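PDB 6EAS: drought responsive inactive kinase 1 from Zea mays, which is a probably membrane-spanning pseudokinase whose kinase-like domain, seen here with a substituted pyrimidine ligand, may bind ATP. Local coordinates for residues T129-L134 and D174-Y179; R147-M152 and D183-V188. All coordinates share one frame; numbering follows the deposited sequence.

Contact 1 of 2, residues T129-L134 and D174-Y179. With J3A (6-(4-methylpiperazin-1-yl)-N-(5-methyl-1H-pyrazol-3-yl)-2-[(E)-2-phenylethenyl]pyrimidin-4-amine), chain B.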
loop_
_atom_site.group_PDB
_atom_site.type_symbol
_atom_site.label_atom_id
_atom_site.label_comp_id
_atom_site.label_asym_id
_atom_site.label_seq_id
_atom_site.Cartn_x
_atom_site.Cartn_y
_atom_site.Cartn_z
ATOM N N THR A 129 -8.760 -1.589 -3.434
ATOM C CA THR A 129 -8.035 -0.502 -2.787
ATOM C C THR A 129 -8.837 0.131 -1.640
ATOM O O THR A 129 -10.064 0.150 -1.640
ATOM C CB THR A 129 -7.637 0.610 -3.763
ATOM O OG1 THR A 129 -8.826 1.268 -4.213
ATOM C CG2 THR A 129 -6.827 0.085 -4.928
ATOM N N LEU A 130 -8.096 0.684 -0.686
ATOM C CA LEU A 130 -8.633 1.481 0.400
ATOM C C LEU A 130 -9.405 2.668 -0.197
ATOM O O LEU A 130 -10.561 2.890 0.175
ATOM C CB LEU A 130 -7.504 1.933 1.332
ATOM C CG LEU A 130 -7.940 2.805 2.520
ATOM C CD1 LEU A 130 -8.961 2.094 3.396
ATOM C CD2 LEU A 130 -6.748 3.261 3.344
ATOM N N PHE A 131 -8.790 3.375 -1.154
ATOM C CA PHE A 131 -9.435 4.482 -1.869
ATOM C C PHE A 131 -10.860 4.098 -2.287
ATOM O O PHE A 131 -11.791 4.845 -2.004
ATOM C CB PHE A 131 -8.629 4.941 -3.088
ATOM C CG PHE A 131 -9.259 6.101 -3.830
ATOM C CD1 PHE A 131 -10.318 5.897 -4.702
ATOM C CD2 PHE A 131 -8.800 7.396 -3.646
ATOM C CE1 PHE A 131 -10.894 6.968 -5.377
ATOM C CE2 PHE A 131 -9.375 8.463 -4.316
ATOM C CZ PHE A 131 -10.425 8.244 -5.178
ATOM N N GLU A 132 -11.023 2.948 -2.948
ATOM C CA GLU A 132 -12.328 2.503 -3.435
ATOM C C GLU A 132 -13.336 2.429 -2.277
ATOM O O GLU A 132 -14.480 2.906 -2.424
ATOM C CB GLU A 132 -12.242 1.139 -4.115
ATOM C CG GLU A 132 -13.500 0.778 -4.875
ATOM C CD GLU A 132 -13.652 -0.691 -5.229
ATOM O OE1 GLU A 132 -12.637 -1.417 -5.234
ATOM O OE2 GLU A 132 -14.798 -1.107 -5.491
ATOM N N HIS A 133 -12.912 1.855 -1.145
ATOM C CA HIS A 133 -13.798 1.601 0.000
ATOM C C HIS A 133 -14.063 2.888 0.805
ATOM O O HIS A 133 -15.069 2.971 1.471
ATOM C CB HIS A 133 -13.256 0.446 0.852
ATOM C CG HIS A 133 -13.464 -0.869 0.198
ATOM N ND1 HIS A 133 -14.580 -1.626 0.445
ATOM C CD2 HIS A 133 -12.743 -1.523 -0.747
ATOM C CE1 HIS A 133 -14.530 -2.724 -0.293
ATOM N NE2 HIS A 133 -13.402 -2.684 -1.042
ATOM N N LEU A 134 -13.199 3.896 0.708
ATOM C CA LEU A 134 -13.439 5.154 1.398
ATOM C C LEU A 134 -14.279 6.106 0.539
ATOM O O LEU A 134 -15.021 6.910 1.095
ATOM C CB LEU A 134 -12.118 5.818 1.772
ATOM C CG LEU A 134 -11.284 5.097 2.828
ATOM C CD1 LEU A 134 -9.961 5.816 2.994
ATOM C CD2 LEU A 134 -12.025 5.020 4.162
ATOM N N ASP A 174 -0.226 5.835 -0.989
ATOM C CA ASP A 174 -1.413 6.599 -0.739
ATOM C C ASP A 174 -2.572 5.598 -0.715
ATOM O O ASP A 174 -2.348 4.425 -0.833
ATOM C CB ASP A 174 -1.576 7.739 -1.755
ATOM C CG ASP A 174 -1.760 7.271 -3.182
ATOM O OD1 ASP A 174 -2.200 6.123 -3.379
ATOM O OD2 ASP A 174 -1.459 8.060 -4.096
ATOM N N SER A 175 -3.802 6.072 -0.577
ATOM C CA SER A 175 -4.930 5.153 -0.408
ATOM C C SER A 175 -5.205 4.334 -1.675
ATOM O O SER A 175 -5.933 3.316 -1.614
ATOM C CB SER A 175 -6.153 5.888 0.033
ATOM O OG SER A 175 -6.610 6.743 -0.994
ATOM N N THR A 176 -4.667 4.750 -2.831
ATOM C CA THR A 176 -4.843 3.945 -4.034
ATOM C C THR A 176 -3.793 2.826 -4.093
ATOM O O THR A 176 -3.888 1.969 -4.959
ATOM C CB THR A 176 -4.780 4.760 -5.337
ATOM O OG1 THR A 176 -3.418 5.144 -5.543
ATOM C CG2 THR A 176 -5.690 5.971 -5.323
ATOM N N THR A 177 -2.778 2.856 -3.222
ATOM C CA THR A 177 -1.738 1.828 -3.256
ATOM C C THR A 177 -1.812 0.927 -2.013
ATOM O O THR A 177 -0.927 0.095 -1.824
ATOM C CB THR A 177 -0.330 2.429 -3.407
ATOM O OG1 THR A 177 -0.021 3.118 -2.202
ATOM C CG2 THR A 177 -0.186 3.323 -4.618
ATOM N N VAL A 178 -2.846 1.106 -1.173
ATOM C CA VAL A 178 -3.145 0.222 -0.066
ATOM C C VAL A 178 -4.327 -0.675 -0.445
ATOM O O VAL A 178 -5.369 -0.193 -0.909
ATOM C CB VAL A 178 -3.432 1.028 1.224
ATOM C CG1 VAL A 178 -3.839 0.135 2.376
ATOM C CG2 VAL A 178 -2.241 1.875 1.599
ATOM N N TYR A 179 -4.139 -1.996 -0.300
ATOM C CA TYR A 179 -5.123 -2.959 -0.703
ATOM C C TYR A 179 -5.721 -3.621 0.528
ATOM O O TYR A 179 -5.169 -3.537 1.626
ATOM C CB TYR A 179 -4.527 -3.970 -1.692
ATOM C CG TYR A 179 -4.278 -3.383 -3.054
ATOM C CD1 TYR A 179 -3.149 -2.633 -3.309
ATOM C CD2 TYR A 179 -5.189 -3.546 -4.081
ATOM C CE1 TYR A 179 -2.923 -2.072 -4.556
ATOM C CE2 TYR A 179 -4.974 -3.012 -5.334
ATOM C CZ TYR A 179 -3.829 -2.273 -5.577
ATOM O OH TYR A 179 -3.633 -1.711 -6.805
HETATM C C4 J3A B . -4.453 -0.975 -9.990
HETATM C C14 J3A B . -12.767 -7.000 -7.333
HETATM C C5 J3A B . -4.036 0.103 -10.753
HETATM C C6 J3A B . -4.849 0.609 -11.744
HETATM C C11 J3A B . -8.741 -6.031 -6.586
HETATM C C7 J3A B . -6.137 -2.712 -9.400
HETATM C C8 J3A B . -7.375 -2.942 -8.996
HETATM C C9 J3A B . -7.827 -4.048 -8.128
HETATM C C10 J3A B . -9.632 -5.185 -7.269
HETATM C C12 J3A B . -7.373 -5.816 -6.754
HETATM C C13 J3A B . -11.679 -6.379 -6.480
HETATM N N1 J3A B . -9.154 -4.194 -8.037
HETATM N N2 J3A B . -6.922 -4.813 -7.503
HETATM C C3 J3A B . -5.693 -1.574 -10.211
HETATM N N3 J3A B . -10.994 -5.291 -7.169
HETATM C C1 J3A B . -6.081 0.040 -11.976
HETATM C C2 J3A B . -6.505 -1.036 -11.213
HETATM N N4 J3A B . -12.937 -6.280 -8.593
HETATM C C15 J3A B . -13.128 -4.859 -8.314
HETATM C C16 J3A B . -11.896 -4.258 -7.670
HETATM C C17 J3A B . -14.059 -6.817 -9.367
HETATM N N5 J3A B . -6.459 -6.638 -6.104
HETATM C C18 J3A B . -5.084 -6.718 -6.253
HETATM N N6 J3A B . -4.388 -7.673 -5.641
HETATM N N7 J3A B . -3.096 -7.430 -5.984
HETATM C C19 J3A B . -2.972 -6.367 -6.776
HETATM C C20 J3A B . -4.233 -5.858 -6.960
HETATM C C21 J3A B . -1.644 -5.918 -7.278
#
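Thr129 lays its methyl over one face of the Tyr179 ring, CG2 standing 4.1 Å from the ring centroid in a CH-pi contact. The pyrazolyl part of the ligand J3A lies over the opposite face, offset toward the rim, with J3A C20 3.4 Å from Tyr179 CE2, and the phenol ring is thus held between a methyl and a heterocycle. With CG2 beside its backbone N, Thr129 has OG1 turned between N and the carbonyl carbon (chi1 68°), where it accepts from Glu132 N at 3.0 Å and caps the helix that follows. This is the floor of the cleft of a protein kinase fold: the helix just past the hinge, 130-136, sits on the end of the segment corresponding to the catalytic loop, just before strand 178-180. Two backbone bonds hold the junction. Leu130 N reaches Val178 O at 2.9 Å, while Phe131 N comes to Ser175 O at 2.9 Å. Further out, Phe131 and Thr176 run side by side, Phe131 CD2 3.8 Å from Thr176 CG2. Ser175 OG meets the edge of the Phe131 ring, 3.5 Å from CD2, and is hydrogen-bonded to Glu227 of helix 214-230.

Contact 2 of 2, residues R147-M152 and D183-V188; sequences RLRISM and DFAAKV
Arg149 reaches from helix 144-163 to the turn that precedes strand 186-188 and grips Asp183 twice. Arg149 NH1 donates to the backbone carbonyl, Asp183 O, at 2.6 Å, and that oxygen lies close to the guanidinium plane. Arg149 NH2 makes a salt bridge to the carboxylate at 2.8 Å from Asp183 OD2; as a hydrogen bond it is weak, bent to 129°, with the guanidinium and carboxylate planes turned 75° apart. The other carboxylate oxygen, OD1, is bonded to Thr181 OG1, which helps to fix the acid. Leaving the helix with CG anti to the backbone N (chi1 176°) and bending at chi2, the arginine passes over Ala185, whose CB lies against one face of the guanidinium, 3.6 Å from Arg149 NH2. A leucine in its place would probably leave the Asp183 carboxylate without its cationic mate and the turn less firmly tied to the helix.

One residue on, Ile150 works through its branches: CG1 sits 3.4 Å from Phe184 O, and CG2 is 4.2 Å from Ala186 CB. That alanine methyl also lies 3.7 Å from Ile150 O, bringing strand and helix close together. A water bridges the backbones beside it, donating to Arg149 O and accepting from Ala186 N. Ile150 also touches Leu180 and Ile228, so it faces both the hairpin and helix 214-230. The arrangement is that of the C-lobe of a protein kinase fold, where helix 144-163, the long helix E, packs against the small two-stranded hairpin that follows the catalytic-loop region.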
loop_
_atom_site.group_PDB
_atom_site.type_symbol
_atom_site.label_atom_id
_atom_site.label_comp_id
_atom_site.label_asym_id
_atom_site.label_seq_id
_atom_site.Cartn_x
_atom_site.Cartn_y
_atom_site.Cartn_z
ATOM N N ARG A 147 -11.649 0.567 10.346
ATOM C CA ARG A 147 -10.794 1.708 10.009
ATOM C C ARG A 147 -9.557 1.720 10.910
ATOM O O ARG A 147 -8.450 2.013 10.437
ATOM C CB ARG A 147 -11.584 3.015 10.139
ATOM C CG ARG A 147 -12.533 3.237 8.973
ATOM C CD ARG A 147 -13.305 4.532 8.981
ATOM N NE ARG A 147 -14.450 4.452 8.082
ATOM C CZ ARG A 147 -14.908 5.458 7.349
ATOM N NH1 ARG A 147 -14.160 6.539 7.144
ATOM N NH2 ARG A 147 -16.095 5.349 6.775
ATOM N N LEU A 148 -9.744 1.426 12.207
ATOM C CA LEU A 148 -8.603 1.357 13.163
ATOM C C LEU A 148 -7.666 0.207 12.771
ATOM O O LEU A 148 -6.459 0.325 12.863
ATOM C CB LEU A 148 -9.107 1.138 14.597
ATOM C CG LEU A 148 -10.010 2.215 15.184
ATOM C CD1 LEU A 148 -10.093 2.079 16.702
ATOM C CD2 LEU A 148 -9.551 3.603 14.790
ATOM N N ARG A 149 -8.256 -0.919 12.391
ATOM C CA ARG A 149 -7.501 -2.099 12.029
ATOM C C ARG A 149 -6.663 -1.807 10.780
ATOM O O ARG A 149 -5.476 -2.124 10.737
ATOM C CB ARG A 149 -8.454 -3.279 11.827
ATOM C CG ARG A 149 -7.767 -4.546 11.345
ATOM C CD ARG A 149 -8.448 -5.808 11.837
ATOM N NE ARG A 149 -7.812 -6.990 11.262
ATOM C CZ ARG A 149 -8.208 -7.581 10.137
ATOM N NH1 ARG A 149 -9.179 -7.042 9.419
ATOM N NH2 ARG A 149 -7.633 -8.703 9.737
ATOM N N ILE A 150 -7.275 -1.166 9.777
ATOM C CA ILE A 150 -6.570 -0.758 8.549
ATOM C C ILE A 150 -5.430 0.208 8.893
ATOM O O ILE A 150 -4.322 0.021 8.448
ATOM C CB ILE A 150 -7.567 -0.172 7.523
ATOM C CG1 ILE A 150 -8.474 -1.267 6.969
ATOM C CG2 ILE A 150 -6.844 0.558 6.404
ATOM C CD1 ILE A 150 -9.750 -0.755 6.338
ATOM N N SER A 151 -5.719 1.229 9.698
ATOM C CA SER A 151 -4.738 2.227 10.121
ATOM C C SER A 151 -3.544 1.569 10.828
ATOM O O SER A 151 -2.389 1.968 10.660
ATOM C CB SER A 151 -5.398 3.240 11.039
ATOM O OG SER A 151 -6.536 3.837 10.426
ATOM N N MET A 152 -3.837 0.597 11.694
ATOM C CA MET A 152 -2.813 -0.070 12.498
ATOM C C MET A 152 -1.912 -0.907 11.585
ATOM O O MET A 152 -0.676 -0.815 11.622
ATOM C CB MET A 152 -3.483 -0.945 13.572
ATOM C CG MET A 152 -2.503 -1.579 14.555
ATOM S SD MET A 152 -1.667 -0.369 15.640
ATOM C CE MET A 152 -0.199 0.047 14.709
ATOM N N ASP A 183 -10.467 -10.295 4.830
ATOM C CA ASP A 183 -10.988 -9.857 6.122
ATOM C C ASP A 183 -10.651 -8.374 6.353
ATOM O O ASP A 183 -10.662 -7.899 7.476
ATOM C CB ASP A 183 -10.489 -10.780 7.237
ATOM C CG ASP A 183 -8.993 -10.732 7.486
ATOM O OD1 ASP A 183 -8.242 -10.330 6.566
ATOM O OD2 ASP A 183 -8.589 -11.095 8.605
ATOM N N PHE A 184 -10.371 -7.636 5.275
ATOM C CA PHE A 184 -10.180 -6.171 5.321
ATOM C C PHE A 184 -8.978 -5.757 6.189
ATOM O O PHE A 184 -8.977 -4.636 6.763
ATOM C CB PHE A 184 -11.461 -5.469 5.787
ATOM C CG PHE A 184 -12.558 -5.463 4.757
ATOM C CD1 PHE A 184 -13.419 -6.541 4.627
ATOM C CD2 PHE A 184 -12.716 -4.383 3.903
ATOM C CE1 PHE A 184 -14.412 -6.539 3.659
ATOM C CE2 PHE A 184 -13.709 -4.383 2.940
ATOM C CZ PHE A 184 -14.558 -5.456 2.825
ATOM N N ALA A 185 -7.941 -6.610 6.249
ATOM C CA ALA A 185 -6.592 -6.177 6.687
ATOM C C ALA A 185 -5.966 -5.336 5.565
ATOM O O ALA A 185 -6.260 -5.562 4.392
ATOM C CB ALA A 185 -5.719 -7.374 7.021
ATOM N N ALA A 186 -5.108 -4.374 5.930
ATOM C CA ALA A 186 -4.367 -3.550 4.960
ATOM C C ALA A 186 -3.169 -4.327 4.401
ATOM O O ALA A 186 -2.475 -5.040 5.156
ATOM C CB ALA A 186 -3.891 -2.281 5.618
ATOM N N LYS A 187 -2.913 -4.143 3.098
ATOM C CA LYS A 187 -1.663 -4.517 2.470
ATOM C C LYS A 187 -1.146 -3.332 1.645
ATOM O O LYS A 187 -1.707 -2.974 0.633
ATOM C CB LYS A 187 -1.833 -5.793 1.648
ATOM C CG LYS A 187 -1.811 -7.079 2.476
ATOM C CD LYS A 187 -1.926 -8.336 1.655
ATOM C CE LYS A 187 -1.598 -9.590 2.438
ATOM N NZ LYS A 187 -0.144 -9.728 2.698
ATOM N N VAL A 188 -0.065 -2.737 2.124
ATOM C CA VAL A 188 0.634 -1.679 1.418
ATOM C C VAL A 188 1.362 -2.334 0.245
ATOM O O VAL A 188 1.940 -3.411 0.446
ATOM C CB VAL A 188 1.616 -0.979 2.367
ATOM C CG1 VAL A 188 2.404 0.123 1.659
ATOM C CG2 VAL A 188 0.908 -0.449 3.607
HETATM O O HOH W 1 -4.710 -4.295 8.773
#

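Overall arrangement
The centres of contacts 1 and 2 are 10 Å apart, and the two are joined through the antiparallel pair 178-180 and 186-188, with Tyr179 O 2.8 Å from Lys187 N in a probable hydrogen bond. Their segments alternate along the chain: 129-134, 147-152, 174-179, then 183-188. Helices 130-136 and 144-163 thus come first, and the chain then returns through the hairpin and its flanking turns to meet them. Leu130 also packs on Ile150, and the His133 and Phe184 rings meet edge to face. Together they link the ligand-facing side of the C-lobe, at Tyr179, to the helical core of the kinase-like domain.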